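Local coordinates for tRNA (Adenine(22)-N(1))-methyltransferase (PDB 6QE6), which probably methylates N1 of adenine 22 in tRNA, and is captured here with S-adenosyl-L-homocysteine, the product left by its methyl-donating cofactor, at residues I135-T140 against H167-I172; I156-F161 against K193-K198; E187-S192 against Q231-K236. All coordinates share one frame; numbering follows the deposited sequence.

Contact 1: I135-T140 against H167-I172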
# COMPACT_ATOMS: atom_id res chain seq x y z
N ILE A 135 2.91 0.08 5.77
CA ILE A 135 1.78 0.81 5.23
C ILE A 135 1.99 0.91 3.73
O ILE A 135 2.98 1.50 3.28
CB ILE A 135 1.62 2.20 5.87
CG1 ILE A 135 1.58 2.07 7.40
CG2 ILE A 135 0.38 2.90 5.29
CD1 ILE A 135 1.67 3.38 8.09
N ILE A 136 1.07 0.35 2.97
CA ILE A 136 1.15 0.33 1.52
C ILE A 136 -0.02 1.12 0.94
O ILE A 136 -1.16 1.01 1.41
CB ILE A 136 1.18 -1.12 1.00
CG1 ILE A 136 2.50 -1.77 1.43
CG2 ILE A 136 0.94 -1.16 -0.50
CD1 ILE A 136 2.39 -3.23 1.78
N CYS A 137 0.28 1.94 -0.06
CA CYS A 137 -0.72 2.68 -0.82
C CYS A 137 -0.54 2.29 -2.29
O CYS A 137 0.18 2.96 -3.04
CB CYS A 137 -0.58 4.20 -0.60
SG CYS A 137 -1.88 5.17 -1.39
N SER A 138 -1.17 1.20 -2.68
CA SER A 138 -1.06 0.68 -4.04
C SER A 138 -2.03 1.39 -4.98
O SER A 138 -3.13 1.79 -4.59
CB SER A 138 -1.33 -0.82 -4.06
OG SER A 138 -1.10 -1.36 -5.35
N ASN A 139 -1.63 1.52 -6.24
CA ASN A 139 -2.52 2.07 -7.25
C ASN A 139 -3.19 0.99 -8.09
O ASN A 139 -3.76 1.29 -9.14
CB ASN A 139 -1.78 3.07 -8.14
CG ASN A 139 -0.55 2.48 -8.78
OD1 ASN A 139 -0.57 1.32 -9.21
ND2 ASN A 139 0.52 3.28 -8.86
N THR A 140 -3.09 -0.27 -7.66
CA THR A 140 -3.93 -1.34 -8.17
C THR A 140 -4.47 -2.12 -6.98
O THR A 140 -3.89 -2.07 -5.89
CB THR A 140 -3.17 -2.28 -9.13
OG1 THR A 140 -2.07 -2.93 -8.45
CG2 THR A 140 -2.67 -1.51 -10.37
N HIS A 167 -7.75 8.91 -10.13
CA HIS A 167 -7.12 7.61 -9.91
C HIS A 167 -7.58 7.04 -8.57
O HIS A 167 -7.82 7.78 -7.61
CB HIS A 167 -5.59 7.69 -9.91
CG HIS A 167 -4.98 7.72 -11.27
ND1 HIS A 167 -4.88 8.87 -12.02
CD2 HIS A 167 -4.41 6.73 -12.01
CE1 HIS A 167 -4.29 8.59 -13.17
NE2 HIS A 167 -3.99 7.30 -13.19
N TYR A 168 -7.67 5.72 -8.50
CA TYR A 168 -7.99 5.06 -7.24
C TYR A 168 -6.75 4.44 -6.61
O TYR A 168 -5.75 4.12 -7.27
CB TYR A 168 -9.06 4.00 -7.45
CG TYR A 168 -10.35 4.65 -7.82
CD1 TYR A 168 -11.09 5.34 -6.87
CD2 TYR A 168 -10.81 4.64 -9.13
CE1 TYR A 168 -12.28 5.98 -7.21
CE2 TYR A 168 -11.99 5.28 -9.48
CZ TYR A 168 -12.72 5.94 -8.51
OH TYR A 168 -13.89 6.57 -8.85
N TYR A 169 -6.82 4.29 -5.29
CA TYR A 169 -5.69 3.83 -4.50
C TYR A 169 -6.18 2.92 -3.38
O TYR A 169 -7.25 3.13 -2.80
CB TYR A 169 -4.92 4.99 -3.90
CG TYR A 169 -4.29 5.87 -4.94
CD1 TYR A 169 -4.98 6.97 -5.47
CD2 TYR A 169 -3.00 5.61 -5.39
CE1 TYR A 169 -4.40 7.75 -6.40
CE2 TYR A 169 -2.42 6.40 -6.34
CZ TYR A 169 -3.13 7.47 -6.85
OH TYR A 169 -2.54 8.27 -7.80
N TRP A 170 -5.37 1.91 -3.07
CA TRP A 170 -5.72 0.88 -2.11
C TRP A 170 -4.72 0.99 -0.96
O TRP A 170 -3.53 0.71 -1.13
CB TRP A 170 -5.69 -0.51 -2.75
CG TRP A 170 -6.85 -0.84 -3.69
CD1 TRP A 170 -7.92 -1.65 -3.41
CD2 TRP A 170 -7.03 -0.43 -5.06
NE1 TRP A 170 -8.75 -1.75 -4.50
CE2 TRP A 170 -8.23 -1.01 -5.53
CE3 TRP A 170 -6.29 0.39 -5.93
CZ2 TRP A 170 -8.71 -0.80 -6.83
CZ3 TRP A 170 -6.76 0.58 -7.21
CH2 TRP A 170 -7.96 -0.01 -7.65
N LEU A 171 -5.19 1.42 0.19
CA LEU A 171 -4.31 1.57 1.33
C LEU A 171 -4.51 0.39 2.27
O LEU A 171 -5.65 0.06 2.62
CB LEU A 171 -4.58 2.90 2.04
CG LEU A 171 -3.77 3.16 3.31
CD1 LEU A 171 -3.20 4.55 3.34
CD2 LEU A 171 -4.66 2.93 4.51
N ILE A 172 -3.40 -0.23 2.67
CA ILE A 172 -3.44 -1.41 3.53
C ILE A 172 -2.27 -1.33 4.52
O ILE A 172 -1.14 -1.01 4.14
CB ILE A 172 -3.42 -2.72 2.70
CG1 ILE A 172 -3.44 -3.95 3.62
CG2 ILE A 172 -2.26 -2.72 1.70
CD1 ILE A 172 -3.56 -5.29 2.90
O HOH W 1 -5.17 3.83 -9.95
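Ser138 O is held by two neighbours on the partner strand: Trp170 N donates to it at 2.7 Å, and Tyr169 CA adds a CA-H...O contact at 3.3 Å. The pairing exemplifies the antiparallel junction of the Rossmann-like class I methyltransferase sheet, order 3-2-1-4-5-7-6, where strand 168-175 runs against 133-138. Ser138-Trp170 and Ile136-Ile172 are hydrogen-bonded pairs with two N-H...O bonds each; the bond from Ser138 N to Trp170 O is the exception in being bent to 144°. Between them, Cys137 and Leu171 form a non-hydrogen-bonded pair on the other face of the sheet. Cys137 swings SG away from the backbone N (chi1 -175°) and rests it against Tyr169 CB at 3.9 Å, its sulfur oblique to the ring; Arg25, which binds S-adenosyl-L-homocysteine, touches both residues. On the opposite face Ile136 and Ile172 run alongside each other, CB of Ile136 to CG2 of Ile172 3.9 Å. Beyond the strand end a water donates to both Asn139 O and Tyr168 O. Here the chain folds over the indole of Trp170, with Thr140 C 3.3 Å above one face near its rim, while Ser138 OG donates to Thr140 O at 2.9 Å and also bonds to Ser117 OG.

Contact 2: I156-F161 against K193-K198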
# COMPACT_ATOMS: atom_id res chain seq x y z
N ILE A 156 -3.81 -7.65 9.07
CA ILE A 156 -4.17 -6.49 8.26
C ILE A 156 -4.86 -5.51 9.21
O ILE A 156 -6.05 -5.65 9.52
CB ILE A 156 -5.04 -6.89 7.06
CG1 ILE A 156 -4.24 -7.82 6.15
CG2 ILE A 156 -5.45 -5.68 6.27
CD1 ILE A 156 -5.05 -8.53 5.08
N LYS A 157 -4.10 -4.54 9.71
CA LYS A 157 -4.62 -3.66 10.76
C LYS A 157 -5.61 -2.63 10.23
O LYS A 157 -6.51 -2.20 10.96
CB LYS A 157 -3.47 -2.94 11.46
CG LYS A 157 -3.93 -1.99 12.56
CD LYS A 157 -2.78 -1.63 13.49
CE LYS A 157 -3.14 -0.47 14.44
NZ LYS A 157 -1.92 0.15 15.10
N TYR A 158 -5.43 -2.18 8.99
CA TYR A 158 -6.25 -1.09 8.47
C TYR A 158 -6.24 -1.14 6.95
O TYR A 158 -5.20 -1.40 6.33
CB TYR A 158 -5.77 0.28 8.95
CG TYR A 158 -6.64 1.41 8.49
CD1 TYR A 158 -7.95 1.54 8.94
CD2 TYR A 158 -6.17 2.35 7.56
CE1 TYR A 158 -8.76 2.56 8.51
CE2 TYR A 158 -6.98 3.39 7.09
CZ TYR A 158 -8.27 3.50 7.59
OH TYR A 158 -9.10 4.53 7.18
N GLU A 159 -7.41 -0.91 6.36
CA GLU A 159 -7.55 -0.73 4.93
C GLU A 159 -8.47 0.44 4.70
O GLU A 159 -9.31 0.76 5.55
CB GLU A 159 -8.13 -1.94 4.23
CG GLU A 159 -7.36 -3.20 4.38
CD GLU A 159 -7.91 -4.30 3.46
OE1 GLU A 159 -8.47 -5.30 3.97
OE2 GLU A 159 -7.77 -4.13 2.23
N SER A 160 -8.30 1.07 3.54
CA SER A 160 -9.23 2.09 3.07
C SER A 160 -9.03 2.29 1.57
O SER A 160 -8.06 1.81 0.98
CB SER A 160 -9.06 3.39 3.84
OG SER A 160 -8.28 4.26 3.08
N PHE A 161 -9.98 3.00 0.97
CA PHE A 161 -10.06 3.13 -0.48
C PHE A 161 -10.15 4.61 -0.82
O PHE A 161 -11.04 5.30 -0.31
CB PHE A 161 -11.27 2.36 -1.03
CG PHE A 161 -11.36 2.36 -2.54
CD1 PHE A 161 -10.42 1.68 -3.32
CD2 PHE A 161 -12.39 3.05 -3.19
CE1 PHE A 161 -10.51 1.68 -4.71
CE2 PHE A 161 -12.49 3.05 -4.58
CZ PHE A 161 -11.55 2.37 -5.34
N LYS A 193 -14.45 -6.81 5.54
CA LYS A 193 -15.73 -6.10 5.69
C LYS A 193 -15.63 -4.95 6.68
O LYS A 193 -16.17 -3.86 6.45
CB LYS A 193 -16.82 -7.04 6.16
CG LYS A 193 -16.97 -8.31 5.37
CD LYS A 193 -18.01 -9.19 6.05
CE LYS A 193 -17.37 -10.28 6.91
NZ LYS A 193 -18.08 -11.58 6.71
N GLN A 194 -14.99 -5.22 7.81
CA GLN A 194 -14.66 -4.28 8.88
C GLN A 194 -14.27 -2.89 8.37
O GLN A 194 -14.73 -1.88 8.92
CB GLN A 194 -13.53 -4.91 9.70
CG GLN A 194 -12.66 -3.95 10.41
CD GLN A 194 -11.62 -4.65 11.25
OE1 GLN A 194 -11.06 -5.69 10.85
NE2 GLN A 194 -11.36 -4.11 12.44
N PHE A 195 -13.45 -2.83 7.33
CA PHE A 195 -12.94 -1.56 6.84
C PHE A 195 -13.79 -0.95 5.73
O PHE A 195 -13.64 0.25 5.44
CB PHE A 195 -11.49 -1.72 6.35
CG PHE A 195 -10.57 -2.37 7.36
CD1 PHE A 195 -10.27 -1.75 8.57
CD2 PHE A 195 -10.00 -3.62 7.11
CE1 PHE A 195 -9.43 -2.35 9.51
CE2 PHE A 195 -9.14 -4.23 8.06
CZ PHE A 195 -8.86 -3.59 9.26
N PHE A 196 -14.71 -1.72 5.13
CA PHE A 196 -15.46 -1.21 3.99
C PHE A 196 -16.98 -1.25 4.13
O PHE A 196 -17.66 -0.84 3.18
CB PHE A 196 -15.02 -1.96 2.72
CG PHE A 196 -13.58 -1.74 2.37
CD1 PHE A 196 -13.14 -0.51 1.90
CD2 PHE A 196 -12.64 -2.75 2.58
CE1 PHE A 196 -11.79 -0.29 1.62
CE2 PHE A 196 -11.29 -2.54 2.29
CZ PHE A 196 -10.87 -1.30 1.81
N ASN A 197 -17.53 -1.70 5.26
CA ASN A 197 -18.97 -1.63 5.48
C ASN A 197 -19.52 -0.24 5.19
O ASN A 197 -19.01 0.76 5.72
CB ASN A 197 -19.32 -2.01 6.93
CG ASN A 197 -19.25 -3.49 7.19
OD1 ASN A 197 -19.73 -4.29 6.38
ND2 ASN A 197 -18.66 -3.87 8.32
N LYS A 198 -20.57 -0.19 4.37
CA LYS A 198 -21.30 1.04 4.08
C LYS A 198 -20.46 2.06 3.33
O LYS A 198 -20.72 3.27 3.42
CB LYS A 198 -21.85 1.69 5.37
CG LYS A 198 -22.54 0.73 6.34
CD LYS A 198 -23.78 0.09 5.73
CE LYS A 198 -24.75 -0.43 6.79
NZ LYS A 198 -25.60 -1.54 6.27
O HOH W 2 -11.70 2.08 6.19
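Glu159 of strand 155-163 and Phe195 of the weakly bonded helical turn 193-196 bring the two backbones closest, CA to CA 5.8 Å, and a water that donates to both Glu159 O and Phe195 O bridges them in place of a direct hydrogen bond. The ring of Phe195 lies flat against the strand. Glu159 N sits 3.6 Å above the ring plane, over its centre, and Tyr158 CA makes a CH-pi contact with the same face. Gln194 CG covers the opposite face, so the ring is sandwiched between backbone and its own neighbour. Ile156 O lies at the ring edge, 3.5 Å from Phe195 CZ. This strand is outermost in the methyltransferase sheet, paired with 168-175, and a classic beta bulge interrupts it where Lys157 and Tyr158 both face Glu173; the helical turn packs beside that edge strand. Phe196 approaches along a different line: its CZ meets Glu159 CB at 3.7 Å and its CE1 meets Phe161 CB at 3.8 Å. The Glu159 chain, extended beyond CG (chi2 -171°), crosses both phenylalanine side chains at about a right angle, its carboxylate plane turned 89° from the Phe196 ring, with OE2 at the ring edge. Each carboxylate oxygen has a partner: OE2 forms a salt bridge with Arg146 NH1, and OE1 accepts from Ser192 N.

Contact 3: E187-S192 against Q231-K236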
# COMPACT_ATOMS: atom_id res chain seq x y z
N GLU A 187 -13.34 -11.61 1.36
CA GLU A 187 -12.58 -10.54 2.01
C GLU A 187 -11.16 -10.49 1.48
O GLU A 187 -10.60 -9.41 1.29
CB GLU A 187 -12.57 -10.74 3.51
CG GLU A 187 -13.80 -10.28 4.22
CD GLU A 187 -13.74 -10.63 5.69
OE1 GLU A 187 -13.65 -11.84 6.00
OE2 GLU A 187 -13.75 -9.70 6.53
N ILE A 188 -10.56 -11.66 1.26
CA ILE A 188 -9.23 -11.68 0.67
C ILE A 188 -9.25 -10.98 -0.68
O ILE A 188 -8.33 -10.22 -1.03
CB ILE A 188 -8.73 -13.13 0.56
CG1 ILE A 188 -8.54 -13.71 1.97
CG2 ILE A 188 -7.46 -13.20 -0.22
CD1 ILE A 188 -7.80 -15.04 1.99
N GLU A 189 -10.34 -11.16 -1.42
CA GLU A 189 -10.43 -10.62 -2.76
C GLU A 189 -10.61 -9.10 -2.74
O GLU A 189 -9.95 -8.38 -3.49
CB GLU A 189 -11.59 -11.29 -3.50
CG GLU A 189 -11.79 -10.74 -4.88
CD GLU A 189 -11.33 -11.70 -5.93
OE1 GLU A 189 -11.21 -12.91 -5.59
OE2 GLU A 189 -11.10 -11.27 -7.09
N PHE A 190 -11.51 -8.61 -1.88
CA PHE A 190 -11.98 -7.24 -1.99
C PHE A 190 -11.80 -6.39 -0.74
O PHE A 190 -12.09 -5.18 -0.81
CB PHE A 190 -13.46 -7.21 -2.35
CG PHE A 190 -13.78 -7.90 -3.62
CD1 PHE A 190 -13.32 -7.41 -4.83
CD2 PHE A 190 -14.58 -9.04 -3.62
CE1 PHE A 190 -13.63 -8.04 -6.03
CE2 PHE A 190 -14.92 -9.69 -4.82
CZ PHE A 190 -14.44 -9.18 -6.02
N GLY A 191 -11.36 -6.96 0.38
CA GLY A 191 -11.13 -6.19 1.59
C GLY A 191 -11.95 -6.65 2.78
O GLY A 191 -13.14 -6.92 2.63
N SER A 192 -11.32 -6.75 3.97
CA SER A 192 -12.05 -7.06 5.20
C SER A 192 -13.29 -6.18 5.33
O SER A 192 -13.19 -4.95 5.24
CB SER A 192 -11.15 -6.87 6.43
OG SER A 192 -9.82 -7.34 6.22
N GLN A 231 -17.63 -13.99 -15.85
CA GLN A 231 -18.94 -14.23 -15.25
C GLN A 231 -18.84 -14.51 -13.76
O GLN A 231 -19.70 -14.10 -12.97
CB GLN A 231 -19.63 -15.39 -15.98
CG GLN A 231 -21.02 -15.74 -15.47
CD GLN A 231 -22.13 -14.89 -16.12
OE1 GLN A 231 -22.37 -13.74 -15.71
NE2 GLN A 231 -22.81 -15.47 -17.12
N ASN A 232 -17.78 -15.22 -13.35
CA ASN A 232 -17.61 -15.53 -11.93
C ASN A 232 -17.11 -14.32 -11.16
O ASN A 232 -17.55 -14.08 -10.03
CB ASN A 232 -16.66 -16.72 -11.75
CG ASN A 232 -17.41 -18.02 -11.51
OD1 ASN A 232 -17.21 -19.02 -12.23
ND2 ASN A 232 -18.31 -18.02 -10.52
N ARG A 233 -16.19 -13.55 -11.74
CA ARG A 233 -15.76 -12.30 -11.12
C ARG A 233 -16.97 -11.43 -10.78
O ARG A 233 -17.12 -10.99 -9.63
CB ARG A 233 -14.78 -11.58 -12.04
CG ARG A 233 -13.62 -10.85 -11.35
CD ARG A 233 -14.15 -9.66 -10.60
NE ARG A 233 -13.24 -8.50 -10.43
CZ ARG A 233 -12.28 -8.40 -9.51
NH1 ARG A 233 -11.56 -7.29 -9.43
NH2 ARG A 233 -12.03 -9.41 -8.67
N ILE A 234 -17.88 -11.23 -11.75
CA ILE A 234 -19.05 -10.38 -11.54
C ILE A 234 -19.86 -10.87 -10.34
O ILE A 234 -20.25 -10.08 -9.48
CB ILE A 234 -19.94 -10.33 -12.79
CG1 ILE A 234 -19.38 -9.37 -13.83
CG2 ILE A 234 -21.36 -9.90 -12.41
CD1 ILE A 234 -19.88 -9.63 -15.21
N ASN A 235 -20.13 -12.18 -10.29
CA ASN A 235 -20.92 -12.73 -9.19
C ASN A 235 -20.20 -12.61 -7.86
O ASN A 235 -20.85 -12.39 -6.83
CB ASN A 235 -21.25 -14.20 -9.45
CG ASN A 235 -22.19 -14.38 -10.62
OD1 ASN A 235 -22.92 -13.46 -11.01
ND2 ASN A 235 -22.19 -15.58 -11.19
N LYS A 236 -18.87 -12.74 -7.85
CA LYS A 236 -18.14 -12.54 -6.61
C LYS A 236 -18.29 -11.10 -6.13
O LYS A 236 -18.58 -10.87 -4.95
CB LYS A 236 -16.67 -12.93 -6.80
CG LYS A 236 -16.38 -14.34 -6.29
CD LYS A 236 -15.28 -15.07 -7.06
CE LYS A 236 -13.99 -14.28 -7.11
NZ LYS A 236 -12.84 -15.11 -7.59
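Glu189 and Arg233 meet in a short salt bridge, OE2 to NH2 2.6 Å, and Lys236 completes the network from the next turn of the same helix. The two carboxylate oxygens divide the work. OE2 takes Arg233 NH2 near the guanidinium plane; the carboxylate and guanidinium planes stand 67° apart, and the bridge is made through this one nitrogen rather than as a two-pronged pairing. OE1 faces Lys236 NZ at 3.4 Å, a weak hydrogen bond within a salt bridge, and has a further partner in Lys143 NZ. Three cations thus surround one largely buried carboxylate, which would be expected to favour its charged form. A bend at chi2 (107°) turns the Glu189 carboxylate toward helix 225-244. Glu189 CG lies 3.1 Å above the Phe190 ring plane, over its centre. Phe190 CE1 lies 3.4 Å from Arg233 NH2, over one face of the guanidinium, with ring and guanidinium planes 45° apart, while CE2, across the ring from CE1, is 3.8 Å from Lys236 O. Most backbone acceptors at the end of helix 185-190 have partners: Glu187 O accepts from Gly191 N at 2.7 Å, Ile188 O from Arg146 NE, Phe190 O from Tyr202 OH and Gly191 O from Tyr240 OH, whereas Glu189 O receives a weak bond from Arg146 NH2. Gly191 leaves the helix with a positive phi. Helix 185-190 thus meets helix 143-151 through Lys143 and Arg146, and helices 200-217 and 225-244 through Tyr202, Tyr240 and the salt bridges; Arg233 also packs on Leu213 of 200-217, and Ser192, beyond the helix, reaches strand 155-163.

How the contacts relate
Following the chain from the N terminus, contact 1 opens first, at 135-140, and closes at 167-172 after helix 143-151 and strand 155-163. Contact 2 opens inside that loop, at 156-161, and closes beyond it at 193-198, so the two cross. Contact 3 opens at 187-192, within the span of contact 2, and closes at 231-236, so these cross as well, whereas contacts 1 and 3 follow in series without touching. Strands 168-175 and 155-163, neighbours in the sheet, join contacts 1 and 2; the chain running from helix 185-190 into helix 193-196 joins contacts 2 and 3. The overlapping loops tie the middle of the sheet to its outermost strand 155-163, and that strand to the C-terminal helices.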